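Side-chain contacts in octaprenyl-diphosphate synthase (Roseobacter denitrificans, PDB 4JXN), which probably makes all-trans-octaprenyl diphosphate, the side-chain precursor of ubiquinone and menaquinone, by adding five isopentenyl units to farnesyl diphosphate: residues T82-F85 / I86-T90; F126-S129 / F130-M133; A167-E170 / E171-L174; K256-A259 / E260-A263. All blocks are in the same frame, centred on the assembly; numbering follows the deposited sequence.

Contact 1. Residues T82-F85 / I86-T90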
loop_
_atom_site.group_PDB
_atom_site.type_symbol
_atom_site.label_atom_id
_atom_site.label_comp_id
_atom_site.label_asym_id
_atom_site.label_seq_id
_atom_site.Cartn_x
_atom_site.Cartn_y
_atom_site.Cartn_z
ATOM N N THR A 82 -13.185 0.049 4.777
ATOM C CA THR A 82 -11.869 -0.570 4.526
ATOM C C THR A 82 -11.890 -1.440 3.279
ATOM O O THR A 82 -11.009 -1.344 2.413
ATOM C CB THR A 82 -11.467 -1.451 5.717
ATOM O OG1 THR A 82 -11.477 -0.665 6.917
ATOM C CG2 THR A 82 -10.096 -2.072 5.522
ATOM N N VAL A 83 -12.906 -2.293 3.191
ATOM C CA VAL A 83 -13.052 -3.187 2.050
ATOM C C VAL A 83 -13.084 -2.393 0.736
ATOM O O VAL A 83 -12.389 -2.756 -0.220
ATOM C CB VAL A 83 -14.294 -4.099 2.206
ATOM C CG1 VAL A 83 -14.665 -4.746 0.879
ATOM C CG2 VAL A 83 -14.044 -5.165 3.273
ATOM N N GLU A 84 -13.876 -1.319 0.674
ATOM C CA GLU A 84 -13.928 -0.529 -0.565
ATOM C C GLU A 84 -12.625 0.229 -0.792
ATOM O O GLU A 84 -12.100 0.232 -1.915
ATOM C CB GLU A 84 -15.145 0.416 -0.641
ATOM C CG GLU A 84 -16.234 -0.090 -1.590
ATOM C CD GLU A 84 -15.720 -0.509 -2.975
ATOM O OE1 GLU A 84 -16.084 -1.608 -3.482
ATOM O OE2 GLU A 84 -14.947 0.263 -3.577
ATOM N N PHE A 85 -12.087 0.846 0.263
ATOM C CA PHE A 85 -10.785 1.520 0.149
ATOM C C PHE A 85 -9.775 0.594 -0.487
ATOM O O PHE A 85 -9.126 0.944 -1.480
ATOM C CB PHE A 85 -10.290 2.033 1.507
ATOM C CG PHE A 85 -10.813 3.407 1.866
ATOM C CD1 PHE A 85 -10.756 4.453 0.940
ATOM C CD2 PHE A 85 -11.342 3.666 3.122
ATOM C CE1 PHE A 85 -11.219 5.723 1.261
ATOM C CE2 PHE A 85 -11.815 4.932 3.448
ATOM C CZ PHE A 85 -11.747 5.960 2.519
ATOM N N ILE A 86 -9.692 -0.619 0.040
ATOM C CA ILE A 86 -8.765 -1.605 -0.510
ATOM C C ILE A 86 -9.056 -1.980 -1.969
ATOM O O ILE A 86 -8.124 -2.180 -2.766
ATOM C CB ILE A 86 -8.748 -2.875 0.359
ATOM C CG1 ILE A 86 -8.063 -2.569 1.693
ATOM C CG2 ILE A 86 -8.038 -4.015 -0.362
ATOM C CD1 ILE A 86 -8.215 -3.651 2.737
ATOM N N HIS A 87 -10.330 -2.125 -2.321
ATOM C CA HIS A 87 -10.658 -2.495 -3.689
ATOM C C HIS A 87 -10.238 -1.370 -4.646
ATOM O O HIS A 87 -9.585 -1.625 -5.657
ATOM C CB HIS A 87 -12.145 -2.815 -3.862
ATOM C CG HIS A 87 -12.495 -3.197 -5.268
ATOM N ND1 HIS A 87 -13.618 -2.728 -5.916
ATOM C CD2 HIS A 87 -11.832 -3.964 -6.167
ATOM C CE1 HIS A 87 -13.646 -3.214 -7.143
ATOM N NE2 HIS A 87 -12.573 -3.964 -7.322
ATOM N N THR A 88 -10.602 -0.134 -4.297
ATOM C CA THR A 88 -10.275 1.040 -5.101
ATOM C C THR A 88 -8.769 1.213 -5.293
ATOM O O THR A 88 -8.292 1.347 -6.426
ATOM C CB THR A 88 -10.844 2.328 -4.478
ATOM O OG1 THR A 88 -12.222 2.136 -4.146
ATOM C CG2 THR A 88 -10.719 3.499 -5.447
ATOM N N ALA A 89 -8.027 1.194 -4.190
ATOM C CA ALA A 89 -6.568 1.377 -4.239
ATOM C C ALA A 89 -5.929 0.365 -5.182
ATOM O O ALA A 89 -4.999 0.687 -5.928
ATOM C CB ALA A 89 -5.957 1.268 -2.836
ATOM N N THR A 90 -6.421 -0.872 -5.119
ATOM C CA THR A 90 -5.973 -1.951 -6.001
ATOM C C THR A 90 -6.280 -1.652 -7.481
ATOM O O THR A 90 -5.480 -1.982 -8.368
ATOM C CB THR A 90 -6.599 -3.311 -5.570
ATOM O OG1 THR A 90 -5.902 -3.812 -4.420
ATOM C CG2 THR A 90 -6.523 -4.355 -6.684
#
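Thr-88 turns its hydroxyl back onto Glu-84, one turn earlier in helix 75-94, and OG1 of Thr-88 donates to Glu-84 O at 2.9 Å. Having OG1 beside its own backbone N (chi1 -49°) brings the hydroxyl in from above the Glu-84 carbonyl plane, 47° out of it, while Thr-88 N donates to the same oxygen at 2.8 Å, two donors gripping one carbonyl. This threonine bond is common within helices, here a core helix of the all-alpha isoprenoid synthase fold. The Glu-84 carboxylate bends over the spot, its OE2 3.4 Å from Thr-88 OG1, and makes its salt bridge with Arg-56. A valine in place of Thr-88 would probably take the hydroxyl donor from Glu-84 O and set a methyl against the carboxylate.

The tight, buried flank is Ile-86 alongside Thr-82, CD1 of Ile-86 3.7 Å from CG2 of Thr-82. The partly exposed His-87 ring is held more loosely, Glu-84 OE1 at its edge 3.6 Å from His-87 ND1, an atom buried here without a partner in the model. Helix 116-134 packs on Thr-82, Phe-85 and Ala-89, helix 57-68 on Val-83 and His-87, and helix 9-34 on Phe-85.

Contact 2. Residues F126-S129 / F130-M133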
loop_
_atom_site.group_PDB
_atom_site.type_symbol
_atom_site.label_atom_id
_atom_site.label_comp_id
_atom_site.label_asym_id
_atom_site.label_seq_id
_atom_site.Cartn_x
_atom_site.Cartn_y
_atom_site.Cartn_z
ATOM N N PHE A 126 -5.048 2.897 1.007
ATOM C CA PHE A 126 -4.524 1.802 1.822
ATOM C C PHE A 126 -4.268 2.284 3.246
ATOM O O PHE A 126 -4.755 1.690 4.202
ATOM C CB PHE A 126 -3.198 1.248 1.279
ATOM C CG PHE A 126 -3.315 0.411 0.030
ATOM C CD1 PHE A 126 -4.415 -0.412 -0.209
ATOM C CD2 PHE A 126 -2.260 0.395 -0.890
ATOM C CE1 PHE A 126 -4.477 -1.195 -1.360
ATOM C CE2 PHE A 126 -2.320 -0.385 -2.038
ATOM C CZ PHE A 126 -3.431 -1.181 -2.274
ATOM N N SER A 127 -3.502 3.362 3.383
ATOM C CA SER A 127 -3.213 3.912 4.706
ATOM C C SER A 127 -4.514 4.210 5.446
ATOM O O SER A 127 -4.660 3.870 6.621
ATOM C CB SER A 127 -2.343 5.174 4.606
ATOM O OG SER A 127 -3.003 6.219 3.921
ATOM N N ARG A 128 -5.470 4.824 4.754
ATOM C CA ARG A 128 -6.770 5.124 5.357
ATOM C C ARG A 128 -7.554 3.857 5.718
ATOM O O ARG A 128 -8.198 3.802 6.768
ATOM C CB ARG A 128 -7.595 6.011 4.431
ATOM C CG ARG A 128 -7.068 7.431 4.328
ATOM C CD ARG A 128 -7.495 8.266 5.519
ATOM N NE ARG A 128 -6.611 9.410 5.719
ATOM C CZ ARG A 128 -6.878 10.439 6.519
ATOM N NH1 ARG A 128 -8.010 10.486 7.218
ATOM N NH2 ARG A 128 -6.000 11.432 6.620
ATOM N N SER A 129 -7.480 2.835 4.866
ATOM C CA SER A 129 -8.130 1.555 5.160
ATOM C C SER A 129 -7.594 0.941 6.465
ATOM O O SER A 129 -8.328 0.337 7.232
ATOM C CB SER A 129 -7.956 0.586 3.984
ATOM O OG SER A 129 -6.641 0.067 3.901
ATOM N N PHE A 130 -6.305 1.148 6.707
ATOM C CA PHE A 130 -5.581 0.547 7.818
ATOM C C PHE A 130 -5.966 1.220 9.137
ATOM O O PHE A 130 -6.203 0.557 10.163
ATOM C CB PHE A 130 -4.076 0.658 7.491
ATOM C CG PHE A 130 -3.155 0.120 8.543
ATOM C CD1 PHE A 130 -3.537 -0.906 9.396
ATOM C CD2 PHE A 130 -1.867 0.631 8.646
ATOM C CE1 PHE A 130 -2.661 -1.387 10.350
ATOM C CE2 PHE A 130 -0.985 0.146 9.593
ATOM C CZ PHE A 130 -1.385 -0.863 10.448
ATOM N N GLN A 131 -6.045 2.544 9.086
ATOM C CA GLN A 131 -6.572 3.353 10.179
ATOM C C GLN A 131 -7.954 2.907 10.638
ATOM O O GLN A 131 -8.201 2.812 11.843
ATOM C CB GLN A 131 -6.653 4.818 9.747
ATOM C CG GLN A 131 -5.308 5.515 9.675
ATOM C CD GLN A 131 -5.434 6.978 9.292
ATOM O OE1 GLN A 131 -5.992 7.323 8.240
ATOM N NE2 GLN A 131 -4.910 7.849 10.147
ATOM N N LEU A 132 -8.850 2.670 9.676
ATOM C CA LEU A 132 -10.224 2.195 9.965
ATOM C C LEU A 132 -10.280 0.831 10.674
ATOM O O LEU A 132 -11.014 0.673 11.652
ATOM C CB LEU A 132 -11.076 2.149 8.681
ATOM C CG LEU A 132 -11.577 3.511 8.187
ATOM C CD1 LEU A 132 -11.958 3.493 6.712
ATOM C CD2 LEU A 132 -12.752 3.967 9.034
ATOM N N MET A 133 -9.506 -0.148 10.201
ATOM C CA MET A 133 -9.522 -1.473 10.855
ATOM C C MET A 133 -8.943 -1.395 12.267
ATOM O O MET A 133 -9.429 -2.064 13.183
ATOM C CB MET A 133 -8.750 -2.554 10.076
ATOM C CG MET A 133 -8.288 -2.208 8.672
ATOM S SD MET A 133 -7.363 -3.576 7.931
ATOM C CE MET A 133 -6.545 -2.746 6.562
#
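Phe-130, Gln-131, Leu-132 and Met-133 each send their backbone N-H four residues back, to the carbonyls of Phe-126, Ser-127, Arg-128 and Ser-129, in unbroken alpha-helical order. Ser-129 adds a side-chain bond: with chi1 at 74°, OG of Ser-129 donates to Phe-126 O in the carbonyl plane on a lone pair, so this oxygen serves both the hydroxyl and Phe-130 N. The modelled length, 2.5 Å from Ser-129 OG to Phe-126 O, is doubtfully short.

Arg-128 and Gln-131 run side by side. OE1 of Gln-131 stands over one face of the guanidinium, the two planes 87° apart. It lies 3.3 Å from Arg-128 NE, at an angle too poor for a hydrogen bond, and 3.2 Å from Arg-128 CD. The amide's hydrogen bond is made by NE2, to Asn-147 of the second subunit, whose Glu-154 also forms a long, weak ion pair with Arg-128. An alanine at Arg-128 would probably strip the cover from one side of the Gln-131 amide and leave that glutamate without this mate.

Met-133 is modelled with a nearly eclipsed chi1 of -10°, and its close approach to Ser-129 O is therefore doubtful. Phe-126, Leu-132 and Met-133 pack on helix 75-94, Met-133 also on helix 139-162, while Phe-130 meets Phe-130 of the second subunit edge-to-face across the dimer interface.

Contact 3. Residues A167-E170 / E171-L174; sequences ATTE and EVYL
Leu-174 N donates to Glu-170 O at 2.9 Å, a well-formed bond of the first turn of helix 170-196. Next comes Tyr-173 N to Thr-169 O, at 3.2 Å. Val-172 N is held less firmly: it makes a weak bond to Thr-169 O and another weak one, at 3.4 Å, to the hydroxyl oxygen OG1 of Thr-169. The carboxylate of Glu-170 turns off to a salt bridge with Lys-252, which ties the start of this helix to helix 248-254.

Thr-169 is the N-cap of helix 170-196. Its OG1 sits between its own backbone N and carbonyl carbon (chi1 49°), and this brings the oxygen over the first helical turn, where Val-172 N has no carbonyl four residues back within the helix and makes just those two weak bonds to Thr-169. A capping box would need a side-chain acceptor three residues on; here that residue is a valine, so the cap works in one direction only. Glu-170 and Glu-171, the first two residues of the helix, would also suit its partly positive N-terminal end.

Around the cap, Val-172 packs one methyl on a methyl and the other on a hydroxyl oxygen. The two threonines each cross it at about a right angle: CG2 of Thr-168 lies 3.7 Å from CG1 of Val-172, and OG1 of Thr-169 comes to 3.1 Å from CG2 of Val-172, a tight fit. Farther round the turn, CD1 of Leu-174 folds back to 3.5 Å from Glu-170 O, and the side chains of Tyr-173 and Leu-174 reach Ile-251 and Met-248 of helix 248-254.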
loop_
_atom_site.group_PDB
_atom_site.type_symbol
_atom_site.label_atom_id
_atom_site.label_comp_id
_atom_site.label_asym_id
_atom_site.label_seq_id
_atom_site.Cartn_x
_atom_site.Cartn_y
_atom_site.Cartn_z
ATOM N N ALA A 167 1.997 -22.287 -20.195
ATOM C CA ALA A 167 2.233 -23.378 -19.253
ATOM C C ALA A 167 1.183 -23.386 -18.123
ATOM O O ALA A 167 0.989 -24.410 -17.459
ATOM C CB ALA A 167 3.638 -23.275 -18.675
ATOM N N THR A 168 0.518 -22.246 -17.921
ATOM C CA THR A 168 -0.510 -22.067 -16.883
ATOM C C THR A 168 -1.647 -23.100 -16.916
ATOM O O THR A 168 -2.424 -23.149 -17.870
ATOM C CB THR A 168 -1.168 -20.676 -17.005
ATOM O OG1 THR A 168 -0.161 -19.662 -17.134
ATOM C CG2 THR A 168 -2.052 -20.379 -15.797
ATOM N N THR A 169 -1.750 -23.909 -15.861
ATOM C CA THR A 169 -2.900 -24.792 -15.676
ATOM C C THR A 169 -4.091 -23.996 -15.146
ATOM O O THR A 169 -3.963 -22.820 -14.794
ATOM C CB THR A 169 -2.599 -25.938 -14.686
ATOM O OG1 THR A 169 -2.001 -25.406 -13.494
ATOM C CG2 THR A 169 -1.667 -26.960 -15.317
ATOM N N GLU A 170 -5.255 -24.637 -15.121
ATOM C CA GLU A 170 -6.429 -24.063 -14.477
ATOM C C GLU A 170 -6.200 -23.910 -12.989
ATOM O O GLU A 170 -6.608 -22.910 -12.397
ATOM C CB GLU A 170 -7.648 -24.949 -14.679
ATOM C CG GLU A 170 -8.308 -24.797 -16.026
ATOM C CD GLU A 170 -9.641 -25.490 -16.047
ATOM O OE1 GLU A 170 -10.605 -24.901 -15.513
ATOM O OE2 GLU A 170 -9.707 -26.623 -16.572
ATOM N N GLU A 171 -5.559 -24.908 -12.386
ATOM C CA GLU A 171 -5.276 -24.873 -10.955
ATOM C C GLU A 171 -4.445 -23.639 -10.590
ATOM O O GLU A 171 -4.601 -23.087 -9.510
ATOM C CB GLU A 171 -4.560 -26.148 -10.515
ATOM C CG GLU A 171 -4.501 -26.328 -9.002
ATOM C CD GLU A 171 -3.493 -27.378 -8.581
ATOM O OE1 GLU A 171 -2.392 -26.998 -8.119
ATOM O OE2 GLU A 171 -3.794 -28.580 -8.727
ATOM N N VAL A 172 -3.576 -23.212 -11.503
ATOM C CA VAL A 172 -2.780 -22.002 -11.319
ATOM C C VAL A 172 -3.596 -20.737 -11.545
ATOM O O VAL A 172 -3.322 -19.694 -10.941
ATOM C CB VAL A 172 -1.572 -21.983 -12.283
ATOM C CG1 VAL A 172 -0.872 -20.625 -12.265
ATOM C CG2 VAL A 172 -0.596 -23.097 -11.932
ATOM N N TYR A 173 -4.573 -20.808 -12.443
ATOM C CA TYR A 173 -5.456 -19.666 -12.678
ATOM C C TYR A 173 -6.349 -19.409 -11.451
ATOM O O TYR A 173 -6.603 -18.251 -11.091
ATOM C CB TYR A 173 -6.307 -19.873 -13.943
ATOM C CG TYR A 173 -7.204 -18.691 -14.254
ATOM C CD1 TYR A 173 -6.661 -17.421 -14.451
ATOM C CD2 TYR A 173 -8.594 -18.832 -14.312
ATOM C CE1 TYR A 173 -7.469 -16.324 -14.709
ATOM C CE2 TYR A 173 -9.413 -17.736 -14.571
ATOM C CZ TYR A 173 -8.846 -16.484 -14.769
ATOM O OH TYR A 173 -9.645 -15.378 -15.021
ATOM N N LEU A 174 -6.815 -20.486 -10.814
ATOM C CA LEU A 174 -7.650 -20.381 -9.598
ATOM C C LEU A 174 -6.941 -19.609 -8.481
ATOM O O LEU A 174 -7.571 -18.813 -7.785
ATOM C CB LEU A 174 -8.087 -21.772 -9.115
ATOM C CG LEU A 174 -9.370 -22.385 -9.717
ATOM C CD1 LEU A 174 -9.713 -21.883 -11.121
ATOM C CD2 LEU A 174 -9.297 -23.912 -9.697
#

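Contact 4. Residues K256-A259 / E260-A263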
loop_
_atom_site.group_PDB
_atom_site.type_symbol
_atom_site.label_atom_id
_atom_site.label_comp_id
_atom_site.label_asym_id
_atom_site.label_seq_id
_atom_site.Cartn_x
_atom_site.Cartn_y
_atom_site.Cartn_z
ATOM N N LYS A 256 -6.195 -28.264 -25.026
ATOM C CA LYS A 256 -6.529 -29.261 -26.049
ATOM C C LYS A 256 -5.914 -28.983 -27.420
ATOM O O LYS A 256 -6.245 -29.648 -28.416
ATOM C CB LYS A 256 -8.042 -29.363 -26.151
ATOM C CG LYS A 256 -8.610 -30.239 -25.053
ATOM C CD LYS A 256 -10.012 -29.815 -24.700
ATOM C CE LYS A 256 -10.755 -30.893 -23.937
ATOM N NZ LYS A 256 -12.180 -30.518 -23.786
ATOM N N ALA A 257 -5.006 -28.011 -27.454
ATOM C CA ALA A 257 -4.374 -27.573 -28.688
ATOM C C ALA A 257 -3.441 -28.643 -29.242
ATOM O O ALA A 257 -2.512 -29.080 -28.561
ATOM C CB ALA A 257 -3.595 -26.284 -28.446
ATOM N N ASP A 258 -3.710 -29.063 -30.476
ATOM C CA ASP A 258 -2.726 -29.789 -31.272
ATOM C C ASP A 258 -1.614 -28.829 -31.710
ATOM O O ASP A 258 -1.634 -27.634 -31.373
ATOM C CB ASP A 258 -3.388 -30.450 -32.492
ATOM C CG ASP A 258 -3.973 -29.435 -33.476
ATOM O OD1 ASP A 258 -3.749 -28.223 -33.307
ATOM O OD2 ASP A 258 -4.671 -29.851 -34.422
ATOM N N ALA A 259 -0.657 -29.353 -32.471
ATOM C CA ALA A 259 0.480 -28.568 -32.955
ATOM C C ALA A 259 0.044 -27.332 -33.739
ATOM O O ALA A 259 0.557 -26.227 -33.519
ATOM C CB ALA A 259 1.375 -29.441 -33.815
ATOM N N GLU A 260 -0.901 -27.530 -34.655
ATOM C CA GLU A 260 -1.455 -26.439 -35.461
ATOM C C GLU A 260 -2.001 -25.325 -34.562
ATOM O O GLU A 260 -1.668 -24.148 -34.733
ATOM C CB GLU A 260 -2.573 -26.970 -36.379
ATOM C CG GLU A 260 -2.984 -26.005 -37.488
ATOM C CD GLU A 260 -4.348 -26.321 -38.085
ATOM O OE1 GLU A 260 -5.167 -25.385 -38.225
ATOM O OE2 GLU A 260 -4.609 -27.501 -38.409
ATOM N N GLU A 261 -2.825 -25.714 -33.592
ATOM C CA GLU A 261 -3.488 -24.767 -32.690
ATOM C C GLU A 261 -2.528 -24.152 -31.687
ATOM O O GLU A 261 -2.626 -22.962 -31.369
ATOM C CB GLU A 261 -4.635 -25.457 -31.959
ATOM C CG GLU A 261 -5.750 -25.879 -32.898
ATOM C CD GLU A 261 -6.855 -26.653 -32.219
ATOM O OE1 GLU A 261 -7.013 -26.548 -30.982
ATOM O OE2 GLU A 261 -7.584 -27.358 -32.940
ATOM N N ARG A 262 -1.593 -24.962 -31.195
ATOM C CA ARG A 262 -0.560 -24.458 -30.304
ATOM C C ARG A 262 0.190 -23.300 -30.977
ATOM O O ARG A 262 0.381 -22.240 -30.372
ATOM C CB ARG A 262 0.391 -25.591 -29.891
ATOM C CG ARG A 262 1.283 -25.272 -28.690
ATOM C CD ARG A 262 1.368 -26.448 -27.714
ATOM N NE ARG A 262 0.293 -26.415 -26.715
ATOM C CZ ARG A 262 -0.118 -27.455 -25.982
ATOM N NH1 ARG A 262 -1.105 -27.286 -25.103
ATOM N NH2 ARG A 262 0.437 -28.661 -26.115
ATOM N N ALA A 263 0.577 -23.484 -32.237
ATOM C CA ALA A 263 1.308 -22.447 -32.975
ATOM C C ALA A 263 0.536 -21.149 -33.005
ATOM O O ALA A 263 1.111 -20.070 -32.817
ATOM C CB ALA A 263 1.616 -22.913 -34.391
#
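Asp-258 caps helix 259-270 with its carboxylate: OD1 of Asp-258 accepts from Glu-261 N at 2.7 Å, in a nearly straight bond that meets the oxygen close to its C-O axis. Two torsions put it there. With chi1 at 64° the carboxylate swings in over the helix start, and chi2 near 8° turns OD1 to the N-H of Glu-261.

Glu-261 is the residue that could return the bond in a capping box, yet its extended chain crosses Asp-258 at about a right angle and goes past. OE1 of Glu-261 passes 3.6 Å from Ala-257 CA and bonds to His-289, and no reciprocal bond to Asp-258 N is made. The aliphatic part of the chain is pressed close, CG of Glu-261 3.1 Å from Asp-258 OD1.

Arg-262 behaves differently. Its CG stands anti to the backbone N (chi1 -165°), but bends at chi2 and chi3 fold the chain back along the loop, so that Ala-257 O lies over the centre of one guanidinium face, 3.8 Å above the plane. CB of Ala-257 packs 3.6 Å from Arg-262 N and 3.8 Å from Glu-261 CB. Glu-260 stays extended, alongside Asp-258.

Several of these residues touch a crystal neighbour, and the lattice may influence their poses. Asp-258 OD1 and Glu-261 OE2 are 3.9 Å apart. The like charges would probably repel, but the helix N-terminus and the capping bond would favour a charged Asp-258, while His-289, and weakly Lys-288, would ease Glu-261.

In the fold
Contacts 1 and 2 are buried and belong together: they lie on helices 75-94 and 116-134, which follow each other in the chain and pack directly, Phe-85 CE2 against Leu-132 CD1 at 3.6 Å. Both add a side-chain hydroxyl to a carbonyl already bonded within the helix, and contact 2 also faces the second subunit. Contacts 3 and 4 are surface sites, about 18 Å apart between centres and without touching. Each begins a new helix with an N-cap, a threonine with a weak bond in 167-174 and an aspartate with a short one in 256-263. Hydroxyls thus turn to carbonyls inside the buried helices, whereas at the surface side-chain oxygens cap backbone N-H groups, with contact 4 about 48 Å from contact 2 between centres.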